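Local coordinates for protein shikimate dehydrogenase (NADP(+)) (Thermus thermophilus, PDB 2D5C) that catalyses the reversible NADPH-linked reduction of 3-dehydroshikimate to shikimate on the way to chorismate and the aromatic amino acids, at residues A[179-182]-A[187-190]. Residues are numbered along the deposited sequence; the frame is centred on the assembly and turned at random.
Sequences TRVG and SASP
Val181 and Gly182 run past Pro190 and Ala188 without a backbone hydrogen bond between them, with one CA-H...O contact, Gly182 CA to Ala188 O at 3.5 Å. Glycine suits this spot because, at its positive phi of 108°, a CB would be jammed against the carbonyl oxygen of Val181. Val181 carries most of the side-chain contact: with CG1 anti to its backbone N (chi1 178°), that methyl lies over the Ser189-Pro190 peptide, CG1 to Pro190 N 3.3 Å, and reaches Ala188 CB at 4.1 Å. Pro190, rigid and apolar, offers its ring to the valine, CD lying 3.8 Å from Val181 CG1, while its CB meets Thr179 OG1 at 3.7 Å. That hydroxyl oxygen accepts from Val181 N (3.0 Å, 149°), forming an ST turn, and also bonds to the side chain of Asn177. A valine in place of Thr179 would probably leave Val181 N without its acceptor and free the turn to shift against Pro190. The contact lies within the loop joining strands 174-177 and 201-204 of the Rossmann-type domain; Thr179 and Pro190 touch Leu122 on strand 119-122, beside NADP(+)-binding Gly123, and Pro190 also packs on Phe214 of helix 213-220.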
loop_
_atom_site.group_PDB
_atom_site.type_symbol
_atom_site.label_atom_id
_atom_site.label_comp_id
_atom_site.label_asym_id
_atom_site.label_seq_id
_atom_site.Cartn_x
_atom_site.Cartn_y
_atom_site.Cartn_z
ATOM N N THR A 179 17.900 -17.395 -16.829
ATOM C CA THR A 179 17.696 -17.131 -18.251
ATOM C C THR A 179 16.395 -17.852 -18.577
ATOM O O THR A 179 15.860 -18.582 -17.743
ATOM C CB THR A 179 18.792 -17.753 -19.157
ATOM O OG1 THR A 179 18.610 -19.176 -19.224
ATOM C CG2 THR A 179 20.184 -17.438 -18.635
ATOM N N ARG A 180 15.871 -17.656 -19.777
ATOM C CA ARG A 180 14.660 -18.386 -20.122
ATOM C C ARG A 180 15.007 -19.641 -20.928
ATOM O O ARG A 180 14.119 -20.306 -21.468
ATOM C CB ARG A 180 13.687 -17.497 -20.894
ATOM C CG ARG A 180 13.085 -16.407 -20.021
ATOM C CD ARG A 180 11.789 -15.892 -20.612
ATOM N NE ARG A 180 11.986 -15.277 -21.920
ATOM C CZ ARG A 180 11.166 -15.446 -22.950
ATOM N NH1 ARG A 180 10.091 -16.216 -22.824
ATOM N NH2 ARG A 180 11.418 -14.844 -24.106
ATOM N N VAL A 181 16.300 -19.965 -21.013
ATOM C CA VAL A 181 16.722 -21.160 -21.737
ATOM C C VAL A 181 16.186 -22.351 -20.957
ATOM O O VAL A 181 16.388 -22.464 -19.747
ATOM C CB VAL A 181 18.265 -21.288 -21.850
ATOM C CG1 VAL A 181 18.631 -22.594 -22.569
ATOM C CG2 VAL A 181 18.832 -20.116 -22.630
ATOM N N GLY A 182 15.478 -23.233 -21.650
ATOM C CA GLY A 182 14.927 -24.390 -20.979
ATOM C C GLY A 182 13.425 -24.303 -20.823
ATOM O O GLY A 182 12.759 -25.314 -20.589
ATOM N N SER A 187 15.069 -30.104 -24.245
ATOM C CA SER A 187 16.330 -30.331 -24.943
ATOM C C SER A 187 17.343 -29.210 -24.760
ATOM O O SER A 187 18.498 -29.339 -25.162
ATOM C CB SER A 187 16.085 -30.506 -26.452
ATOM O OG SER A 187 16.161 -29.260 -27.137
ATOM N N ALA A 188 16.915 -28.118 -24.142
ATOM C CA ALA A 188 17.787 -26.973 -23.993
ATOM C C ALA A 188 18.202 -26.638 -22.573
ATOM O O ALA A 188 17.412 -26.718 -21.636
ATOM C CB ALA A 188 17.126 -25.752 -24.632
ATOM N N SER A 189 19.461 -26.250 -22.454
ATOM C CA SER A 189 20.038 -25.853 -21.177
ATOM C C SER A 189 20.988 -24.693 -21.449
ATOM O O SER A 189 21.702 -24.681 -22.458
ATOM C CB SER A 189 20.807 -27.027 -20.553
ATOM O OG SER A 189 21.632 -26.582 -19.483
ATOM N N PRO A 190 21.024 -23.706 -20.539
ATOM C CA PRO A 190 21.895 -22.539 -20.703
ATOM C C PRO A 190 23.374 -22.835 -20.533
ATOM O O PRO A 190 24.231 -22.026 -20.918
ATOM C CB PRO A 190 21.375 -21.575 -19.634
ATOM C CG PRO A 190 20.955 -22.537 -18.525
ATOM C CD PRO A 190 20.224 -23.609 -19.306
#